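Local structure of ureidoglycolate hydrolase (Arabidopsis thaliana, 4PXB) at residues H208-P213 with M391-C396; G100-V105 with E405-P410; V225-A230 with M371-A376. The protein catalyses the manganese-dependent hydrolysis of (S)-ureidoglycolate to glyoxylate, ammonium and carbon dioxide, the final step of purine-ring catabolism in the plant. The protein carries 1 engineered substitution. One frame throughout, in Å; residues are numbered along the deposited sequence.

Contact 1 (H208-P213 with M391-C396); sequences HIEQGP and MIFIPC. With MN (manganese (II) ion), chain C; UGC ((2S)-(carbamoylamino)(hydroxy)ethanoic acid), chain E.
F393 turns one ring face to the E210 backbone: E210 CA stands 3.9 Å from the ring centroid in a CH-pi contact. With CG anti to the backbone N (chi1 -179°), the E210 side chain runs at about a right angle to that of F393, its carboxylate roughly parallel to the ring, and brings its CG within 3.9 Å of F393 CD2. Beyond the ring the carboxylate accepts hydrogen bonds from the backbone N-H groups of I214 (to OE2) and L215 (to OE1), where helix 214-218 starts. H208 and I209 pair in parallel with F393 and I394, joining strands 201-209 and 389-394 of the M20 catalytic domain; the ladder continues past the strand end through E210 N to I394 O (2.9 Å). On the face bearing the two isoleucines, I209 CG2 meets I394 CG1 at 4.0 Å, and C396 CB closes in beside I209 CB.

H208 points its imidazole away from strand 389-394 toward the metal site, CG anti to the backbone N (chi1 -158°), while M391 CE packs 3.8 Å from H208 CB. H208 ND1 donates a nearly straight bond (169°) to I209 O, 2.7 Å away, in the ring plane and on a carbonyl lone pair, which fixes the rotation of the ring. H208 NE2 binds a manganese ion at 2.4 Å, alongside H92, D103 and two waters. The Q211 amide faces the urea group of UGC: Q211 NE2 donates to UGC O1 (2.7 Å) and Q211 OE1 accepts a weak bond from UGC N1. The proton on H208 ND1 thus leaves the NE2 lone pair to the manganese.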
loop_
_atom_site.group_PDB
_atom_site.type_symbol
_atom_site.label_atom_id
_atom_site.label_comp_id
_atom_site.label_asym_id
_atom_site.label_seq_id
_atom_site.Cartn_x
_atom_site.Cartn_y
_atom_site.Cartn_z
ATOM N N HIS A 208 -20.342 3.534 -24.961
ATOM C CA HIS A 208 -19.576 3.867 -23.768
ATOM C C HIS A 208 -19.788 5.323 -23.370
ATOM O O HIS A 208 -19.981 6.177 -24.238
ATOM C CB HIS A 208 -18.083 3.613 -24.035
ATOM C CG HIS A 208 -17.273 3.410 -22.789
ATOM N ND1 HIS A 208 -16.978 4.435 -21.921
ATOM C CD2 HIS A 208 -16.702 2.294 -22.283
ATOM C CE1 HIS A 208 -16.247 3.958 -20.919
ATOM N NE2 HIS A 208 -16.070 2.667 -21.120
ATOM N N ILE A 209 -19.757 5.627 -22.072
ATOM C CA ILE A 209 -19.787 7.036 -21.680
ATOM C C ILE A 209 -18.533 7.703 -22.231
ATOM O O ILE A 209 -17.495 7.055 -22.375
ATOM C CB ILE A 209 -19.884 7.247 -20.143
ATOM C CG1 ILE A 209 -18.702 6.588 -19.415
ATOM C CG2 ILE A 209 -21.190 6.716 -19.623
ATOM C CD1 ILE A 209 -18.535 7.086 -17.968
ATOM N N GLU A 210 -18.627 8.994 -22.547
ATOM C CA GLU A 210 -17.503 9.715 -23.141
ATOM C C GLU A 210 -16.233 9.703 -22.298
ATOM O O GLU A 210 -15.134 9.566 -22.848
ATOM C CB GLU A 210 -17.878 11.174 -23.444
ATOM C CG GLU A 210 -16.723 11.934 -24.089
ATOM C CD GLU A 210 -16.965 13.427 -24.173
ATOM O OE1 GLU A 210 -18.141 13.840 -24.284
ATOM O OE2 GLU A 210 -15.977 14.193 -24.135
ATOM N N GLN A 211 -16.385 9.856 -20.978
ATOM C CA GLN A 211 -15.244 10.053 -20.070
ATOM C C GLN A 211 -14.500 11.344 -20.414
ATOM O O GLN A 211 -13.282 11.464 -20.237
ATOM C CB GLN A 211 -14.306 8.834 -20.038
ATOM C CG GLN A 211 -15.053 7.543 -19.736
ATOM C CD GLN A 211 -14.179 6.301 -19.813
ATOM O OE1 GLN A 211 -13.661 5.944 -20.874
ATOM N NE2 GLN A 211 -14.020 5.631 -18.679
ATOM N N GLY A 212 -15.260 12.316 -20.898
ATOM C CA GLY A 212 -14.753 13.645 -21.166
ATOM C C GLY A 212 -15.942 14.582 -21.209
ATOM O O GLY A 212 -17.078 14.125 -21.236
ATOM N N PRO A 213 -15.689 15.896 -21.201
ATOM C CA PRO A 213 -16.753 16.899 -21.082
ATOM C C PRO A 213 -17.232 17.461 -22.416
ATOM O O PRO A 213 -18.060 18.376 -22.404
ATOM C CB PRO A 213 -16.060 18.021 -20.311
ATOM C CG PRO A 213 -14.624 17.975 -20.862
ATOM C CD PRO A 213 -14.342 16.499 -21.142
ATOM N N MET A 391 -17.267 3.076 -32.112
ATOM C CA MET A 391 -17.805 3.323 -30.779
ATOM C C MET A 391 -18.837 4.443 -30.801
ATOM O O MET A 391 -18.717 5.401 -31.574
ATOM C CB MET A 391 -16.701 3.675 -29.771
ATOM C CG MET A 391 -15.663 2.575 -29.539
ATOM S SD MET A 391 -14.538 3.008 -28.194
ATOM C CE MET A 391 -15.649 2.760 -26.802
ATOM N N ILE A 392 -19.845 4.308 -29.940
ATOM C CA ILE A 392 -20.810 5.360 -29.680
ATOM C C ILE A 392 -20.533 5.955 -28.293
ATOM O O ILE A 392 -20.542 5.235 -27.288
ATOM C CB ILE A 392 -22.245 4.793 -29.684
ATOM C CG1 ILE A 392 -22.525 4.065 -31.003
ATOM C CG2 ILE A 392 -23.278 5.914 -29.459
ATOM C CD1 ILE A 392 -23.702 3.117 -30.941
ATOM N N PHE A 393 -20.279 7.260 -28.232
ATOM C CA PHE A 393 -20.137 7.955 -26.952
ATOM C C PHE A 393 -21.454 8.609 -26.542
ATOM O O PHE A 393 -22.193 9.140 -27.384
ATOM C CB PHE A 393 -19.071 9.055 -27.039
ATOM C CG PHE A 393 -17.659 8.577 -26.771
ATOM C CD1 PHE A 393 -17.415 7.312 -26.256
ATOM C CD2 PHE A 393 -16.583 9.408 -27.019
ATOM C CE1 PHE A 393 -16.114 6.884 -26.000
ATOM C CE2 PHE A 393 -15.282 8.989 -26.763
ATOM C CZ PHE A 393 -15.048 7.726 -26.255
ATOM N N ILE A 394 -21.737 8.598 -25.245
ATOM C CA ILE A 394 -22.819 9.412 -24.717
ATOM C C ILE A 394 -22.249 10.425 -23.738
ATOM O O ILE A 394 -21.155 10.228 -23.192
ATOM C CB ILE A 394 -23.920 8.575 -24.031
ATOM C CG1 ILE A 394 -23.340 7.759 -22.871
ATOM C CG2 ILE A 394 -24.644 7.700 -25.058
ATOM C CD1 ILE A 394 -24.413 6.985 -22.108
ATOM N N PRO A 395 -22.976 11.517 -23.511
ATOM C CA PRO A 395 -22.391 12.535 -22.640
ATOM C C PRO A 395 -22.320 12.061 -21.193
ATOM O O PRO A 395 -23.081 11.174 -20.786
ATOM C CB PRO A 395 -23.380 13.700 -22.751
ATOM C CG PRO A 395 -24.153 13.435 -24.022
ATOM C CD PRO A 395 -24.269 11.952 -24.075
ATOM N N CYS A 396 -21.406 12.641 -20.427
ATOM C CA CYS A 396 -21.358 12.354 -19.006
ATOM C C CYS A 396 -21.038 13.616 -18.239
ATOM O O CYS A 396 -20.292 14.477 -18.712
ATOM C CB CYS A 396 -20.391 11.206 -18.675
ATOM S SG CYS A 396 -18.624 11.476 -19.050
HETATM MN MN MN C . -14.565 1.353 -19.876
HETATM O O3 UGC E . -7.785 3.643 -18.328
HETATM C C3 UGC E . -8.667 3.445 -19.195
HETATM O O4 UGC E . -8.540 3.899 -20.387
HETATM C C2 UGC E . -9.934 2.772 -18.813
HETATM O O2 UGC E . -9.890 1.784 -17.869
HETATM N N2 UGC E . -10.709 2.390 -19.955
HETATM C C1 UGC E . -11.838 3.276 -19.903
HETATM O O1 UGC E . -11.859 4.080 -18.967
HETATM N N1 UGC E . -12.887 3.238 -20.880
HETATM O O HOH W 1 -19.670 14.777 -22.056
HETATM O O HOH W 2 -13.827 0.428 -21.877
HETATM O O HOH W 3 -12.348 0.698 -18.826
#

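Contact 2 (G100-V105 with E405-P410); sequences GKYDGV and EEYSSP. With MN (manganese (II) ion), chain C; MN (manganese (II) ion), chain D; UGC ((2S)-(carbamoylamino)(hydroxy)ethanoic acid), chain E.
The Y102 ring has S408 N over the centre of one face, 3.8 Å above the plane, while E406 OE1 and a water lie at its edge in the ring plane. Y407 CA makes an off-centre CH-pi contact, 4.2 Å from the Y102 ring centroid. The two tyrosine side chains run side by side and point the same way, but their rings are neither stacked nor perpendicular: the planes meet at 68° and the Y102 hydroxyl lies near Y407 CD1.

E406 comes in against the direction of Y102 and carries the polar part of the contact. Its chain is extended, with CG anti to the backbone N (chi1 -177°), which delivers OE1 to two successive N-H groups of the loop. Y102 N approaches E406 OE1 nearly along the C-O axis at 2.8 Å; D103 N, 2.9 Å from E406 OE1, comes from above the carboxylate plane, 49° out of it. The loop so gripped supplies the bridging aspartate of the dinuclear centre found in M20 enzymes: D103 OD1 binds one manganese and D103 OD2 the other, each bond 2.2 Å long. H92 and H208 complete the protein ligands of the first ion, E138 and H402 those of the second. E406 is thus a second-shell residue that positions the backbone of a first-shell ligand.

The other oxygen, E406 OE2, accepts from S401 OG and from a water at 2.7 Å that also takes the G100 N-H. G100 passes so close to the carboxylate that a side chain there would run into E406 OE1. A second water links K101 N to E406 O.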
loop_
_atom_site.group_PDB
_atom_site.type_symbol
_atom_site.label_atom_id
_atom_site.label_comp_id
_atom_site.label_asym_id
_atom_site.label_seq_id
_atom_site.Cartn_x
_atom_site.Cartn_y
_atom_site.Cartn_z
ATOM N N GLY A 100 -16.807 4.568 -10.646
ATOM C CA GLY A 100 -18.225 4.829 -10.839
ATOM C C GLY A 100 -19.036 3.627 -11.290
ATOM O O GLY A 100 -18.512 2.499 -11.365
ATOM N N LYS A 101 -20.316 3.873 -11.577
ATOM C CA LYS A 101 -21.277 2.828 -11.907
ATOM C C LYS A 101 -21.548 2.707 -13.406
ATOM O O LYS A 101 -22.323 1.827 -13.815
ATOM C CB LYS A 101 -22.645 3.120 -11.245
ATOM C CG LYS A 101 -22.620 3.434 -9.764
ATOM C CD LYS A 101 -24.049 3.607 -9.218
ATOM C CE LYS A 101 -24.803 4.748 -9.885
ATOM N NZ LYS A 101 -26.134 5.008 -9.237
ATOM N N TYR A 102 -20.957 3.583 -14.223
ATOM C CA TYR A 102 -21.357 3.683 -15.643
ATOM C C TYR A 102 -20.294 3.230 -16.642
ATOM O O TYR A 102 -20.603 2.752 -17.742
ATOM C CB TYR A 102 -21.777 5.127 -15.976
ATOM C CG TYR A 102 -22.958 5.615 -15.170
ATOM C CD1 TYR A 102 -24.254 5.556 -15.687
ATOM C CD2 TYR A 102 -22.786 6.125 -13.885
ATOM C CE1 TYR A 102 -25.338 5.996 -14.939
ATOM C CE2 TYR A 102 -23.867 6.565 -13.137
ATOM C CZ TYR A 102 -25.139 6.503 -13.671
ATOM O OH TYR A 102 -26.215 6.933 -12.922
ATOM N N ASP A 103 -19.034 3.402 -16.267
ATOM C CA ASP A 103 -17.920 2.949 -17.086
ATOM C C ASP A 103 -18.070 1.455 -17.406
ATOM O O ASP A 103 -18.154 0.628 -16.493
ATOM C CB ASP A 103 -16.641 3.198 -16.285
ATOM C CG ASP A 103 -15.399 2.842 -17.033
ATOM O OD1 ASP A 103 -15.478 2.544 -18.231
ATOM O OD2 ASP A 103 -14.339 2.875 -16.412
ATOM N N GLY A 104 -18.135 1.123 -18.696
ATOM C CA GLY A 104 -18.253 -0.260 -19.137
ATOM C C GLY A 104 -19.683 -0.771 -19.056
ATOM O O GLY A 104 -20.231 -1.273 -20.038
ATOM N N VAL A 105 -20.284 -0.635 -17.877
ATOM C CA VAL A 105 -21.610 -1.185 -17.605
ATOM C C VAL A 105 -22.680 -0.695 -18.584
ATOM O O VAL A 105 -23.560 -1.468 -19.001
ATOM C CB VAL A 105 -22.044 -0.842 -16.169
ATOM C CG1 VAL A 105 -23.447 -1.384 -15.884
ATOM C CG2 VAL A 105 -21.035 -1.405 -15.167
ATOM N N GLU A 405 -18.335 10.186 -8.729
ATOM C CA GLU A 405 -19.090 11.324 -9.266
ATOM C C GLU A 405 -19.464 11.106 -10.730
ATOM O O GLU A 405 -20.200 11.903 -11.327
ATOM C CB GLU A 405 -18.280 12.618 -9.125
ATOM C CG GLU A 405 -18.161 13.141 -7.682
ATOM C CD GLU A 405 -17.058 12.458 -6.869
ATOM O OE1 GLU A 405 -16.219 11.719 -7.446
ATOM O OE2 GLU A 405 -17.032 12.668 -5.634
ATOM N N GLU A 406 -18.950 10.025 -11.310
ATOM C CA GLU A 406 -19.305 9.633 -12.676
ATOM C C GLU A 406 -20.817 9.503 -12.833
ATOM O O GLU A 406 -21.483 8.924 -11.965
ATOM C CB GLU A 406 -18.648 8.298 -12.984
ATOM C CG GLU A 406 -18.864 7.777 -14.393
ATOM C CD GLU A 406 -18.223 6.427 -14.537
ATOM O OE1 GLU A 406 -18.900 5.425 -14.222
ATOM O OE2 GLU A 406 -17.026 6.371 -14.907
ATOM N N TYR A 407 -21.361 10.042 -13.927
ATOM C CA TYR A 407 -22.807 10.091 -14.116
ATOM C C TYR A 407 -23.205 10.327 -15.570
ATOM O O TYR A 407 -22.666 11.210 -16.239
ATOM C CB TYR A 407 -23.440 11.203 -13.248
ATOM C CG TYR A 407 -24.952 11.260 -13.372
ATOM C CD1 TYR A 407 -25.756 10.430 -12.604
ATOM C CD2 TYR A 407 -25.581 12.133 -14.268
ATOM C CE1 TYR A 407 -27.138 10.469 -12.708
ATOM C CE2 TYR A 407 -26.974 12.173 -14.378
ATOM C CZ TYR A 407 -27.740 11.334 -13.593
ATOM O OH TYR A 407 -29.124 11.344 -13.687
ATOM N N SER A 408 -24.153 9.529 -16.053
ATOM C CA SER A 408 -24.830 9.816 -17.304
ATOM C C SER A 408 -26.338 9.644 -17.055
ATOM O O SER A 408 -26.754 8.713 -16.360
ATOM C CB SER A 408 -24.316 8.881 -18.407
ATOM O OG SER A 408 -24.919 9.210 -19.645
ATOM N N SER A 409 -27.158 10.557 -17.573
ATOM C CA SER A 409 -28.588 10.552 -17.255
ATOM C C SER A 409 -29.308 9.389 -17.939
ATOM O O SER A 409 -28.832 8.867 -18.949
ATOM C CB SER A 409 -29.234 11.878 -17.671
ATOM O OG SER A 409 -29.369 11.933 -19.087
ATOM N N PRO A 410 -30.454 8.960 -17.382
ATOM C CA PRO A 410 -31.230 7.920 -18.067
ATOM C C PRO A 410 -31.535 8.254 -19.538
ATOM O O PRO A 410 -31.460 7.347 -20.371
ATOM C CB PRO A 410 -32.511 7.841 -17.239
ATOM C CG PRO A 410 -32.014 8.176 -15.818
ATOM C CD PRO A 410 -30.996 9.275 -16.045
HETATM MN MN MN C . -14.565 1.353 -19.876
HETATM MN MN MN D . -12.286 2.374 -17.105
HETATM O O3 UGC E . -7.785 3.643 -18.328
HETATM C C3 UGC E . -8.667 3.445 -19.195
HETATM O O4 UGC E . -8.540 3.899 -20.387
HETATM C C2 UGC E . -9.934 2.772 -18.813
HETATM O O2 UGC E . -9.890 1.784 -17.869
HETATM N N2 UGC E . -10.709 2.390 -19.955
HETATM C C1 UGC E . -11.838 3.276 -19.903
HETATM O O1 UGC E . -11.859 4.080 -18.967
HETATM N N1 UGC E . -12.887 3.238 -20.880
HETATM O O HOH W 4 -15.609 4.684 -13.319
HETATM O O HOH W 5 -21.085 6.554 -10.801
HETATM O O HOH W 2 -13.827 0.428 -21.877
HETATM O O HOH W 3 -12.348 0.698 -18.826
#

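Contact 3 (V225-A230 with M371-A376); sequences VTAIAA and MMISRA. With UGC ((2S)-(carbamoylamino)(hydroxy)ethanoic acid), chain E.
T226 reaches across with both branches. Its CG2 packs 3.9 Å from M371 CB, and its OG1, between the backbone N and the carbonyl carbon (chi1 63°), lies 3.4 Å from I373 CD1. Cutting the T226 side chain back to alanine is likely to leave a gap between M371, I373 and I355 of helix 352-364, with M371 freer to turn. Next along the strand, A227 CB touches I373 CG1 at 3.9 Å.

Three backbone bonds join the two strands: T226 N to M372 O, S374 N to A227 O (2.9 Å, 173°) and A229 N to S374 O. On the face bearing V225, I228 and S374, V225 also touches M391 and F393, and S374 touches F393, of the adjacent strand 389-394. S374 OG, anti to its own N (chi1 174°), donates to A376 O at 2.6 Å and is also hydrogen-bonded to H378, a substrate-binding residue. This probably helps to hold the turn beyond the strand, where A376 CB lies 3.4 Å from UGC O4, while a water joins A229 O to R375 O. The parallel pair belongs to the two-domain fold of M20 enzymes, at the point where strand 222-239 runs from the metal-binding domain toward the dimerization region.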
loop_
_atom_site.group_PDB
_atom_site.type_symbol
_atom_site.label_atom_id
_atom_site.label_comp_id
_atom_site.label_asym_id
_atom_site.label_seq_id
_atom_site.Cartn_x
_atom_site.Cartn_y
_atom_site.Cartn_z
ATOM N N VAL A 225 -17.155 7.859 -32.589
ATOM C CA VAL A 225 -15.718 7.750 -32.331
ATOM C C VAL A 225 -14.953 7.329 -33.584
ATOM O O VAL A 225 -15.281 6.320 -34.221
ATOM C CB VAL A 225 -15.432 6.759 -31.174
ATOM C CG1 VAL A 225 -13.920 6.587 -30.956
ATOM C CG2 VAL A 225 -16.101 7.257 -29.882
ATOM N N THR A 226 -13.934 8.105 -33.941
ATOM C CA THR A 226 -13.196 7.856 -35.180
ATOM C C THR A 226 -11.857 7.165 -34.948
ATOM O O THR A 226 -11.290 6.574 -35.874
ATOM C CB THR A 226 -12.929 9.170 -35.933
ATOM O OG1 THR A 226 -12.098 10.013 -35.131
ATOM C CG2 THR A 226 -14.240 9.894 -36.232
ATOM N N ALA A 227 -11.352 7.245 -33.718
ATOM C CA ALA A 227 -10.054 6.665 -33.387
ATOM C C ALA A 227 -9.885 6.532 -31.880
ATOM O O ALA A 227 -10.563 7.216 -31.119
ATOM C CB ALA A 227 -8.932 7.514 -33.962
ATOM N N ILE A 228 -8.969 5.662 -31.459
ATOM C CA ILE A 228 -8.670 5.458 -30.043
ATOM C C ILE A 228 -7.176 5.725 -29.797
ATOM O O ILE A 228 -6.329 5.174 -30.496
ATOM C CB ILE A 228 -9.036 4.008 -29.604
ATOM C CG1 ILE A 228 -10.528 3.740 -29.866
ATOM C CG2 ILE A 228 -8.695 3.789 -28.118
ATOM C CD1 ILE A 228 -10.956 2.282 -29.727
ATOM N N ALA A 229 -6.862 6.565 -28.812
ATOM C CA ALA A 229 -5.475 6.949 -28.515
ATOM C C ALA A 229 -4.599 5.750 -28.153
ATOM O O ALA A 229 -5.106 4.711 -27.732
ATOM C CB ALA A 229 -5.442 7.988 -27.397
ATOM N N ALA A 230 -3.283 5.895 -28.315
ATOM C CA ALA A 230 -2.348 4.787 -28.092
ATOM C C ALA A 230 -1.909 4.684 -26.631
ATOM O O ALA A 230 -1.268 5.598 -26.112
ATOM C CB ALA A 230 -1.122 4.948 -28.987
ATOM N N MET A 371 -17.945 14.047 -34.586
ATOM C CA MET A 371 -16.843 13.102 -34.695
ATOM C C MET A 371 -15.833 13.419 -33.610
ATOM O O MET A 371 -15.495 14.580 -33.386
ATOM C CB MET A 371 -16.166 13.224 -36.067
ATOM C CG MET A 371 -17.110 12.987 -37.238
ATOM S SD MET A 371 -17.770 11.312 -37.201
ATOM C CE MET A 371 -18.811 11.326 -38.675
ATOM N N MET A 372 -15.343 12.393 -32.930
ATOM C CA MET A 372 -14.357 12.636 -31.884
ATOM C C MET A 372 -13.488 11.421 -31.615
ATOM O O MET A 372 -13.781 10.320 -32.074
ATOM C CB MET A 372 -15.057 13.102 -30.599
ATOM C CG MET A 372 -16.130 12.155 -30.102
ATOM S SD MET A 372 -17.188 12.871 -28.812
ATOM C CE MET A 372 -15.984 13.392 -27.598
ATOM N N ILE A 373 -12.416 11.640 -30.863
ATOM C CA ILE A 373 -11.443 10.607 -30.548
ATOM C C ILE A 373 -11.707 10.095 -29.139
ATOM O O ILE A 373 -12.213 10.839 -28.304
ATOM C CB ILE A 373 -10.019 11.213 -30.628
ATOM C CG1 ILE A 373 -9.328 10.783 -31.912
ATOM C CG2 ILE A 373 -9.162 10.918 -29.384
ATOM C CD1 ILE A 373 -9.798 11.552 -33.095
ATOM N N SER A 374 -11.394 8.830 -28.872
ATOM C CA SER A 374 -11.407 8.351 -27.496
ATOM C C SER A 374 -10.018 8.502 -26.894
ATOM O O SER A 374 -9.038 8.053 -27.483
ATOM C CB SER A 374 -11.823 6.887 -27.433
ATOM O OG SER A 374 -11.687 6.404 -26.102
ATOM N N ARG A 375 -9.928 9.131 -25.725
ATOM C CA ARG A 375 -8.649 9.261 -25.036
ATOM C C ARG A 375 -8.386 8.013 -24.198
ATOM O O ARG A 375 -7.249 7.545 -24.089
ATOM C CB ARG A 375 -8.659 10.507 -24.155
ATOM C CG ARG A 375 -8.850 11.790 -24.951
ATOM C CD ARG A 375 -8.645 13.027 -24.094
ATOM N NE ARG A 375 -8.921 14.248 -24.842
ATOM C CZ ARG A 375 -8.075 14.805 -25.708
ATOM N NH1 ARG A 375 -6.893 14.249 -25.942
ATOM N NH2 ARG A 375 -8.412 15.922 -26.342
ATOM N N ALA A 376 -9.450 7.491 -23.595
ATOM C CA ALA A 376 -9.387 6.215 -22.894
ATOM C C ALA A 376 -9.213 5.093 -23.896
ATOM O O ALA A 376 -9.542 5.247 -25.082
ATOM C CB ALA A 376 -10.662 5.992 -22.095
HETATM O O3 UGC E . -7.785 3.643 -18.328
HETATM C C3 UGC E . -8.667 3.445 -19.195
HETATM O O4 UGC E . -8.540 3.899 -20.387
HETATM C C2 UGC E . -9.934 2.772 -18.813
HETATM O O2 UGC E . -9.890 1.784 -17.869
HETATM N N2 UGC E . -10.709 2.390 -19.955
HETATM C C1 UGC E . -11.838 3.276 -19.903
HETATM O O1 UGC E . -11.859 4.080 -18.967
HETATM N N1 UGC E . -12.887 3.238 -20.880
HETATM O O HOH W 6 -5.747 5.161 -24.687
#

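Contacts 1 and 2 meet at the metals: H208 NE2 and D103 OD1 bind the same manganese and lie 3.0 Å apart, and P395 O of contact 1 probably accepts from S408 OG of contact 2 at 2.9 Å. Contact 3 continues the sheet of contact 1 on its other flank, through a probable bond between V225 N and M391 O (3.1 Å), with F393 CZ 3.5 Å from S374 CB. Contacts 2 and 3 do not touch; their nearest atoms are about 7 Å apart. All three nevertheless reach the ligand's surroundings: Q211 and A376 pack together beside it, D103 holds the metals, and H244 and N294 of the second subunit also bind the ligand.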